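Local coordinates for protein yesU (Bacillus subtilis, PDB 1OQ1) that is of unknown function but has a galectin-like beta-sandwich fold, consistent with a relationship to the concanavalin-type lectins and glycanases, at residues A[77-82]-A[102-107]; A[119-124]-A[130-135]; A[164-167]-A[172-175]. One frame throughout, in Å; residues are numbered along the deposited sequence.

Contact 1: residues A[77-82]-A[102-107]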
loop_
_atom_site.group_PDB
_atom_site.type_symbol
_atom_site.label_atom_id
_atom_site.label_comp_id
_atom_site.label_asym_id
_atom_site.label_seq_id
_atom_site.Cartn_x
_atom_site.Cartn_y
_atom_site.Cartn_z
ATOM N N LEU A 77 0.449 6.669 10.195
ATOM C CA LEU A 77 0.565 5.285 9.756
ATOM C C LEU A 77 0.422 5.231 8.241
ATOM O O LEU A 77 -0.310 6.028 7.649
ATOM C CB LEU A 77 -0.519 4.431 10.433
ATOM C CG LEU A 77 -0.693 2.957 10.038
ATOM C CD1 LEU A 77 -1.229 2.167 11.230
ATOM C CD2 LEU A 77 -1.636 2.838 8.849
ATOM N N CYS A 78 1.142 4.308 7.611
ATOM C CA CYS A 78 1.070 4.152 6.169
ATOM C C CYS A 78 0.559 2.756 5.838
ATOM O O CYS A 78 0.706 1.826 6.634
ATOM C CB CYS A 78 2.438 4.393 5.538
ATOM S SG CYS A 78 2.997 6.110 5.723
HETATM N N MSE A 79 -0.041 2.611 4.663
HETATM C CA MSE A 79 -0.607 1.331 4.263
HETATM C C MSE A 79 -0.772 1.251 2.749
HETATM O O MSE A 79 -1.237 2.194 2.118
HETATM C CB MSE A 79 -1.973 1.155 4.941
HETATM C CG MSE A 79 -2.672 -0.163 4.671
HETATM SE SE MSE A 79 -4.491 -0.185 5.367
HETATM C CE MSE A 79 -4.107 0.076 7.247
ATOM N N LEU A 80 -0.381 0.124 2.167
ATOM C CA LEU A 80 -0.531 -0.047 0.731
ATOM C C LEU A 80 -1.663 -1.021 0.449
ATOM O O LEU A 80 -1.709 -2.104 1.028
ATOM C CB LEU A 80 0.751 -0.601 0.099
ATOM C CG LEU A 80 0.707 -0.547 -1.433
ATOM C CD1 LEU A 80 1.188 0.820 -1.891
ATOM C CD2 LEU A 80 1.577 -1.630 -2.036
ATOM N N PHE A 81 -2.582 -0.618 -0.420
ATOM C CA PHE A 81 -3.689 -1.472 -0.832
ATOM C C PHE A 81 -3.282 -2.033 -2.197
ATOM O O PHE A 81 -2.682 -1.322 -3.004
ATOM C CB PHE A 81 -4.977 -0.652 -1.008
ATOM C CG PHE A 81 -5.751 -0.434 0.266
ATOM C CD1 PHE A 81 -6.735 -1.337 0.658
ATOM C CD2 PHE A 81 -5.497 0.674 1.071
ATOM C CE1 PHE A 81 -7.461 -1.137 1.838
ATOM C CE2 PHE A 81 -6.216 0.881 2.250
ATOM C CZ PHE A 81 -7.200 -0.027 2.632
ATOM N N PHE A 82 -3.574 -3.306 -2.445
ATOM C CA PHE A 82 -3.283 -3.909 -3.749
ATOM C C PHE A 82 -4.294 -5.014 -4.085
ATOM O O PHE A 82 -4.983 -5.510 -3.200
ATOM C CB PHE A 82 -1.821 -4.409 -3.830
ATOM C CG PHE A 82 -1.401 -5.341 -2.723
ATOM C CD1 PHE A 82 -1.129 -6.681 -2.997
ATOM C CD2 PHE A 82 -1.185 -4.867 -1.431
ATOM C CE1 PHE A 82 -0.640 -7.535 -2.006
ATOM C CE2 PHE A 82 -0.696 -5.713 -0.427
ATOM C CZ PHE A 82 -0.421 -7.048 -0.717
ATOM N N GLY A 102 -12.153 7.565 2.528
ATOM C CA GLY A 102 -10.958 7.400 3.329
ATOM C C GLY A 102 -11.220 6.864 4.725
ATOM O O GLY A 102 -10.291 6.742 5.526
ATOM N N THR A 103 -12.478 6.549 5.023
ATOM C CA THR A 103 -12.851 6.007 6.333
ATOM C C THR A 103 -12.619 4.496 6.252
ATOM O O THR A 103 -13.273 3.796 5.480
ATOM C CB THR A 103 -14.325 6.319 6.653
ATOM O OG1 THR A 103 -14.576 7.709 6.398
ATOM C CG2 THR A 103 -14.623 6.033 8.116
ATOM N N TYR A 104 -11.695 4.004 7.071
ATOM C CA TYR A 104 -11.293 2.597 7.041
ATOM C C TYR A 104 -12.343 1.509 6.815
ATOM O O TYR A 104 -12.155 0.649 5.959
ATOM C CB TYR A 104 -10.453 2.267 8.283
ATOM C CG TYR A 104 -9.480 1.115 8.083
ATOM C CD1 TYR A 104 -8.990 0.796 6.814
ATOM C CD2 TYR A 104 -9.002 0.382 9.166
ATOM C CE1 TYR A 104 -8.047 -0.227 6.634
ATOM C CE2 TYR A 104 -8.055 -0.635 8.999
ATOM C CZ TYR A 104 -7.584 -0.934 7.732
ATOM O OH TYR A 104 -6.651 -1.933 7.564
ATOM N N PRO A 105 -13.458 1.528 7.564
ATOM C CA PRO A 105 -14.480 0.496 7.372
ATOM C C PRO A 105 -15.012 0.380 5.945
ATOM O O PRO A 105 -15.518 -0.673 5.552
ATOM C CB PRO A 105 -15.563 0.899 8.371
ATOM C CG PRO A 105 -14.762 1.497 9.486
ATOM C CD PRO A 105 -13.784 2.372 8.727
ATOM N N GLU A 106 -14.898 1.457 5.172
ATOM C CA GLU A 106 -15.369 1.446 3.790
ATOM C C GLU A 106 -14.483 0.534 2.953
ATOM O O GLU A 106 -14.890 0.048 1.902
ATOM C CB GLU A 106 -15.328 2.854 3.198
ATOM C CG GLU A 106 -16.048 3.900 4.028
ATOM C CD GLU A 106 -15.811 5.305 3.515
ATOM O OE1 GLU A 106 -14.682 5.584 3.059
ATOM O OE2 GLU A 106 -16.743 6.134 3.582
ATOM N N TYR A 107 -13.268 0.302 3.440
ATOM C CA TYR A 107 -12.307 -0.527 2.731
ATOM C C TYR A 107 -12.229 -1.963 3.231
ATOM O O TYR A 107 -12.075 -2.877 2.429
ATOM C CB TYR A 107 -10.926 0.131 2.795
ATOM C CG TYR A 107 -10.941 1.531 2.228
ATOM C CD1 TYR A 107 -10.677 1.766 0.875
ATOM C CD2 TYR A 107 -11.308 2.612 3.025
ATOM C CE1 TYR A 107 -10.790 3.051 0.333
ATOM C CE2 TYR A 107 -11.424 3.889 2.499
ATOM C CZ TYR A 107 -11.169 4.103 1.154
ATOM O OH TYR A 107 -11.329 5.369 0.640
#
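Met79 and Tyr104 meet on the face of the seven-stranded sheet turned away from the core of the galectin-like beta sandwich, where the loop and short helix of residues 102-107 lie over strand 76-86. The selenomethionine comes to the phenol end of the tyrosine: its CE lies 3.3 Å from Tyr104 OH, and its SE is 4.8 Å from the centroid of the Tyr104 ring, well off the ring normal, an oblique Met-aromatic contact. Extended through its first two torsions, the Met79 chain reaches out from the sheet and then bends at chi3 (-61°), which turns the methyl group along the hydroxyl end of Tyr104.

Phe81, two residues further along the strand and on the same face, turns the CZ corner of its ring to both tyrosines. Phe81 CZ touches Tyr107 CB at 3.7 Å and approaches the rim of the Tyr104 ring, near its plane, at CE1 (4.1 Å). The Phe81 and Tyr107 rings are inclined at 48°, with centroids 5.5 Å apart, so they meet obliquely. No hydrogen bond crosses between the segments; the interface is apolar and aromatic.

The phenol ends are fixed from outside. Tyr104 OH is hydrogen-bonded to His116 ND1 on the neighbouring strand 112-122, and Tyr107 OH to Glu28 OE1, while Trp54 and His116 also pack against Phe81. An acetic acid molecule, probably from the crystallisation liquor, lies about 3 Å from the Tyr104 side chain (nearest atoms); such molecules often mark pockets. Within 102-107, Tyr107 N bonds Tyr104 O in the helical turn, and Thr103 N donates to Glu106 OE1 over 3.1 Å, meeting that oxygen from above the carboxylate plane.

Contact 2: residues A[119-124]-A[130-135]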
loop_
_atom_site.group_PDB
_atom_site.type_symbol
_atom_site.label_atom_id
_atom_site.label_comp_id
_atom_site.label_asym_id
_atom_site.label_seq_id
_atom_site.Cartn_x
_atom_site.Cartn_y
_atom_site.Cartn_z
ATOM N N TYR A 119 2.591 -0.337 7.233
ATOM C CA TYR A 119 3.983 -0.204 7.641
ATOM C C TYR A 119 4.141 1.174 8.279
ATOM O O TYR A 119 3.321 2.063 8.061
ATOM C CB TYR A 119 4.915 -0.397 6.439
ATOM C CG TYR A 119 4.698 0.563 5.294
ATOM C CD1 TYR A 119 5.460 1.726 5.182
ATOM C CD2 TYR A 119 3.767 0.283 4.293
ATOM C CE1 TYR A 119 5.310 2.584 4.102
ATOM C CE2 TYR A 119 3.607 1.135 3.204
ATOM C CZ TYR A 119 4.383 2.282 3.113
ATOM O OH TYR A 119 4.246 3.106 2.022
ATOM N N PHE A 120 5.198 1.354 9.060
ATOM C CA PHE A 120 5.383 2.595 9.807
ATOM C C PHE A 120 4.073 2.828 10.567
ATOM O O PHE A 120 3.425 3.870 10.433
ATOM C CB PHE A 120 5.665 3.797 8.903
ATOM C CG PHE A 120 6.207 4.993 9.653
ATOM C CD1 PHE A 120 7.545 5.040 10.037
ATOM C CD2 PHE A 120 5.367 6.032 10.037
ATOM C CE1 PHE A 120 8.042 6.105 10.794
ATOM C CE2 PHE A 120 5.851 7.105 10.798
ATOM C CZ PHE A 120 7.192 7.140 11.178
ATOM N N ARG A 121 3.675 1.829 11.347
ATOM C CA ARG A 121 2.447 1.916 12.129
ATOM C C ARG A 121 2.813 2.651 13.408
ATOM O O ARG A 121 3.209 2.028 14.393
ATOM C CB ARG A 121 1.935 0.511 12.449
ATOM C CG ARG A 121 1.806 -0.378 11.222
ATOM C CD ARG A 121 1.357 -1.785 11.591
ATOM N NE ARG A 121 0.008 -1.805 12.151
ATOM C CZ ARG A 121 -0.283 -2.057 13.423
ATOM N NH1 ARG A 121 0.680 -2.318 14.303
ATOM N NH2 ARG A 121 -1.548 -2.055 13.816
ATOM N N ARG A 122 2.691 3.976 13.382
ATOM C CA ARG A 122 3.062 4.795 14.530
ATOM C C ARG A 122 2.000 5.835 14.904
ATOM O O ARG A 122 2.332 6.906 15.408
ATOM C CB ARG A 122 4.383 5.521 14.229
ATOM C CG ARG A 122 5.439 4.672 13.515
ATOM C CD ARG A 122 5.976 3.536 14.387
ATOM N NE ARG A 122 6.722 2.570 13.579
ATOM C CZ ARG A 122 7.980 2.727 13.180
ATOM N NH1 ARG A 122 8.664 3.813 13.521
ATOM N NH2 ARG A 122 8.547 1.805 12.410
ATOM N N LYS A 123 0.733 5.522 14.664
ATOM C CA LYS A 123 -0.355 6.445 14.975
ATOM C C LYS A 123 -0.714 6.446 16.461
ATOM O O LYS A 123 -0.907 7.508 17.054
ATOM C CB LYS A 123 -1.595 6.089 14.143
ATOM C CG LYS A 123 -2.886 6.801 14.550
ATOM C CD LYS A 123 -2.811 8.313 14.345
ATOM C CE LYS A 123 -4.126 8.970 14.751
ATOM N NZ LYS A 123 -4.134 10.439 14.506
ATOM N N TYR A 124 -0.791 5.258 17.057
ATOM C CA TYR A 124 -1.155 5.125 18.469
ATOM C C TYR A 124 -0.014 4.602 19.339
ATOM O O TYR A 124 0.898 3.939 18.848
ATOM C CB TYR A 124 -2.368 4.199 18.597
ATOM C CG TYR A 124 -3.579 4.674 17.824
ATOM C CD1 TYR A 124 -4.265 5.829 18.205
ATOM C CD2 TYR A 124 -4.034 3.976 16.702
ATOM C CE1 TYR A 124 -5.378 6.280 17.487
ATOM C CE2 TYR A 124 -5.144 4.418 15.978
ATOM C CZ TYR A 124 -5.809 5.570 16.376
ATOM O OH TYR A 124 -6.907 6.000 15.665
ATOM N N PHE A 130 5.471 -1.407 19.942
ATOM C CA PHE A 130 5.933 -2.670 19.374
ATOM C C PHE A 130 5.739 -2.493 17.881
ATOM O O PHE A 130 4.632 -2.634 17.361
ATOM C CB PHE A 130 5.089 -3.830 19.893
ATOM C CG PHE A 130 5.705 -5.175 19.642
ATOM C CD1 PHE A 130 6.871 -5.549 20.302
ATOM C CD2 PHE A 130 5.128 -6.065 18.744
ATOM C CE1 PHE A 130 7.451 -6.788 20.070
ATOM C CE2 PHE A 130 5.710 -7.314 18.507
ATOM C CZ PHE A 130 6.866 -7.672 19.168
ATOM N N ARG A 131 6.833 -2.192 17.196
ATOM C CA ARG A 131 6.779 -1.879 15.781
ATOM C C ARG A 131 6.806 -3.016 14.793
ATOM O O ARG A 131 7.802 -3.719 14.640
ATOM C CB ARG A 131 7.870 -0.860 15.495
ATOM C CG ARG A 131 7.686 0.320 16.429
ATOM C CD ARG A 131 8.833 1.261 16.423
ATOM N NE ARG A 131 8.673 2.285 17.454
ATOM C CZ ARG A 131 9.507 3.304 17.598
ATOM N NH1 ARG A 131 10.533 3.419 16.771
ATOM N NH2 ARG A 131 9.334 4.189 18.570
ATOM N N THR A 132 5.678 -3.163 14.109
ATOM C CA THR A 132 5.493 -4.218 13.128
ATOM C C THR A 132 4.804 -3.708 11.866
ATOM O O THR A 132 4.317 -2.573 11.812
ATOM C CB THR A 132 4.607 -5.335 13.707
ATOM O OG1 THR A 132 3.278 -4.832 13.908
ATOM C CG2 THR A 132 5.153 -5.803 15.046
ATOM N N CYS A 133 4.798 -4.564 10.850
ATOM C CA CYS A 133 4.120 -4.306 9.587
ATOM C C CYS A 133 3.082 -5.418 9.570
ATOM O O CYS A 133 3.405 -6.561 9.893
ATOM C CB CYS A 133 5.065 -4.475 8.398
ATOM S SG CYS A 133 6.398 -3.263 8.314
ATOM N N ASN A 134 1.847 -5.095 9.201
ATOM C CA ASN A 134 0.771 -6.090 9.192
ATOM C C ASN A 134 0.122 -6.252 7.818
ATOM O O ASN A 134 -0.097 -5.271 7.117
ATOM C CB ASN A 134 -0.323 -5.687 10.194
ATOM C CG ASN A 134 0.192 -5.562 11.623
ATOM O OD1 ASN A 134 1.380 -5.747 11.896
ATOM N ND2 ASN A 134 -0.710 -5.243 12.543
ATOM N N LEU A 135 -0.188 -7.493 7.443
ATOM C CA LEU A 135 -0.859 -7.767 6.169
ATOM C C LEU A 135 -2.263 -8.289 6.453
ATOM O O LEU A 135 -2.430 -9.265 7.183
ATOM C CB LEU A 135 -0.110 -8.827 5.355
ATOM C CG LEU A 135 -0.844 -9.258 4.071
ATOM C CD1 LEU A 135 -0.795 -8.126 3.044
ATOM C CD2 LEU A 135 -0.201 -10.520 3.493
HETATM O O HOH W 1 5.664 -0.045 12.471
HETATM O O HOH W 2 3.615 -0.909 15.000
#
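Tyr119 and Cys133 bring the two backbones to a CA-CA distance of 4.5 Å, but the segments then splay apart, reaching 6.8 Å between the CA atoms of Arg121 and Arg131. The backbone of 119-124 bends sharply at Phe120, and Arg121 centres an inverse gamma turn. Two waters bridge the widened gap. One accepts from Arg121 N and Arg122 NE and lies 2.9 Å from Thr132 O, to which it can donate; the other joins Arg121 O to Thr132 N.

Arg121 reaches across the second strand, its CD 3.1 Å from Thr132 O. A bend at chi3 (65°) brings one face of its guanidinium against the Asn134 amide, the two planes 22° apart.

The guanidinium of Arg122 has Phe120 CD1 toward the rim of one face and Arg131 CD over the centre of the other, 3.7 Å from Arg122 CZ. Like charges come to 3.8 Å between Arg122 NH1 and Arg131 NH1, probably eased by the salt bridge from Arg122 NH2 to Asp149; that nitrogen also bonds Leu151 O. Strands 112-122 and 132-138 are antiparallel neighbours in a beta-sandwich sheet; the first leaves this pairing after Tyr119, with waters bridging to Thr132, before helix 125-128.

Contact 3: residues A[164-167]-A[172-175]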
loop_
_atom_site.group_PDB
_atom_site.type_symbol
_atom_site.label_atom_id
_atom_site.label_comp_id
_atom_site.label_asym_id
_atom_site.label_seq_id
_atom_site.Cartn_x
_atom_site.Cartn_y
_atom_site.Cartn_z
ATOM N N LYS A 164 9.640 -3.188 -1.460
ATOM C CA LYS A 164 9.377 -4.150 -2.533
ATOM C C LYS A 164 8.337 -5.169 -2.094
ATOM O O LYS A 164 8.473 -5.804 -1.052
ATOM C CB LYS A 164 10.666 -4.874 -2.944
ATOM C CG LYS A 164 10.460 -5.863 -4.096
ATOM C CD LYS A 164 11.757 -6.537 -4.542
ATOM C CE LYS A 164 12.687 -5.562 -5.248
ATOM N NZ LYS A 164 13.925 -6.235 -5.754
ATOM N N LEU A 165 7.300 -5.315 -2.910
ATOM C CA LEU A 165 6.199 -6.220 -2.631
ATOM C C LEU A 165 5.967 -7.193 -3.783
ATOM O O LEU A 165 5.881 -6.774 -4.935
ATOM C CB LEU A 165 4.924 -5.399 -2.411
ATOM C CG LEU A 165 3.636 -6.174 -2.132
ATOM C CD1 LEU A 165 3.681 -6.727 -0.718
ATOM C CD2 LEU A 165 2.436 -5.255 -2.298
ATOM N N ILE A 166 5.867 -8.483 -3.472
ATOM C CA ILE A 166 5.600 -9.498 -4.490
ATOM C C ILE A 166 4.180 -10.024 -4.299
ATOM O O ILE A 166 3.783 -10.348 -3.181
ATOM C CB ILE A 166 6.561 -10.711 -4.381
ATOM C CG1 ILE A 166 8.009 -10.262 -4.590
ATOM C CG2 ILE A 166 6.186 -11.773 -5.425
ATOM C CD1 ILE A 166 9.014 -11.366 -4.336
ATOM N N LYS A 167 3.426 -10.100 -5.394
ATOM C CA LYS A 167 2.054 -10.609 -5.380
ATOM C C LYS A 167 1.926 -11.591 -6.539
ATOM O O LYS A 167 1.987 -11.202 -7.707
ATOM C CB LYS A 167 1.053 -9.462 -5.550
ATOM C CG LYS A 167 -0.383 -9.907 -5.821
ATOM C CD LYS A 167 -0.969 -10.653 -4.638
ATOM C CE LYS A 167 -2.413 -11.061 -4.906
ATOM N NZ LYS A 167 -2.527 -12.046 -6.017
ATOM N N VAL A 172 2.429 -13.719 -1.182
ATOM C CA VAL A 172 2.753 -12.313 -0.918
ATOM C C VAL A 172 4.064 -12.265 -0.128
ATOM O O VAL A 172 4.244 -13.019 0.831
ATOM C CB VAL A 172 1.672 -11.609 -0.065
ATOM C CG1 VAL A 172 2.100 -10.170 0.242
ATOM C CG2 VAL A 172 0.337 -11.612 -0.807
ATOM N N HIS A 173 4.977 -11.388 -0.538
ATOM C CA HIS A 173 6.258 -11.224 0.150
ATOM C C HIS A 173 6.575 -9.734 0.202
ATOM O O HIS A 173 6.367 -9.018 -0.773
ATOM C CB HIS A 173 7.371 -11.977 -0.587
ATOM C CG HIS A 173 8.700 -11.925 0.102
ATOM N ND1 HIS A 173 9.526 -10.823 0.046
ATOM C CD2 HIS A 173 9.362 -12.851 0.836
ATOM C CE1 HIS A 173 10.641 -11.074 0.708
ATOM N NE2 HIS A 173 10.567 -12.298 1.197
ATOM N N PHE A 174 7.077 -9.279 1.344
ATOM C CA PHE A 174 7.390 -7.872 1.546
ATOM C C PHE A 174 8.788 -7.695 2.130
ATOM O O PHE A 174 9.161 -8.383 3.077
ATOM C CB PHE A 174 6.340 -7.277 2.498
ATOM C CG PHE A 174 6.518 -5.814 2.788
ATOM C CD1 PHE A 174 6.610 -4.886 1.759
ATOM C CD2 PHE A 174 6.518 -5.358 4.104
ATOM C CE1 PHE A 174 6.693 -3.519 2.037
ATOM C CE2 PHE A 174 6.602 -3.993 4.394
ATOM C CZ PHE A 174 6.687 -3.076 3.360
ATOM N N SER A 175 9.551 -6.767 1.562
ATOM C CA SER A 175 10.898 -6.491 2.046
ATOM C C SER A 175 11.164 -4.993 2.058
ATOM O O SER A 175 10.513 -4.235 1.340
ATOM C CB SER A 175 11.942 -7.193 1.169
ATOM O OG SER A 175 11.962 -6.661 -0.145
HETATM O O HOH W 3 9.659 -8.582 -1.509
#
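Lys164 O is gripped by two donors: Ser175 N, at 3.0 Å and nearly along the C=O axis, and a water at 3.1 Å. This pairing belongs to a beta hairpin, strands 161-168 and 171-176, in the larger sheet of the galectin-like sandwich. The same water lies 2.7 Å from His173 ND1, in the plane of the imidazole, and also bonds Ser175 OG, tying both side chains to the backbone of the opposite strand.

The axes run antiparallel at 174°. Lys164-Ser175 and Ile166-His173 are hydrogen-bonded pairs, Leu165-Phe174 and Lys167-Val172 non-hydrogen-bonded ones. Ile166 N donates almost straight (170°) to His173 O at 2.8 Å, within the carbonyl plane, and the return bond runs from His173 N to Ile166 O. Leu165 CA adds a CH...O contact to His173 O.

On the face carrying Leu165, Lys167, Val172 and Phe174, the side chains turn toward the other sheet, where Leu80, Phe82, Leu115 and Leu117 cover them. The amino group of Lys167, buried here, is satisfied by a salt bridge to Asp61 and by carbonyl oxygens of Leu195 and Lys169. On the reverse face His173 NE2 bonds Asn2 OD1, and Ile166 packs its CB beside His173 CB. Leu165 reaches across the strand gap because chi1 (179°) sets CG trans to its amide nitrogen, and CD1 stops 3.9 Å from Val172 CG1.

The contacts follow one another along the chain, 1 then 2 then 3. Contacts 1 and 2, with centres about 13 Å apart, share the seven-stranded sheet: strands 76-86 and 112-122 are neighbours, joined where Tyr119 N probably bonds Cys78 O. Contact 3 belongs to the facing sheet, its centre about 18 Å from that of contact 1 and 17 Å from that of contact 2. The sheets meet through Leu80 and Phe82 on Leu165, and through Cys133 on Phe174 and Leu135 on Val172. Strand 76-86 thus has the loop of contact 1 on one face and the hydrophobic core of the sandwich on the other, so that the acetic acid near Tyr104 lies on the side of the sheet away from the core.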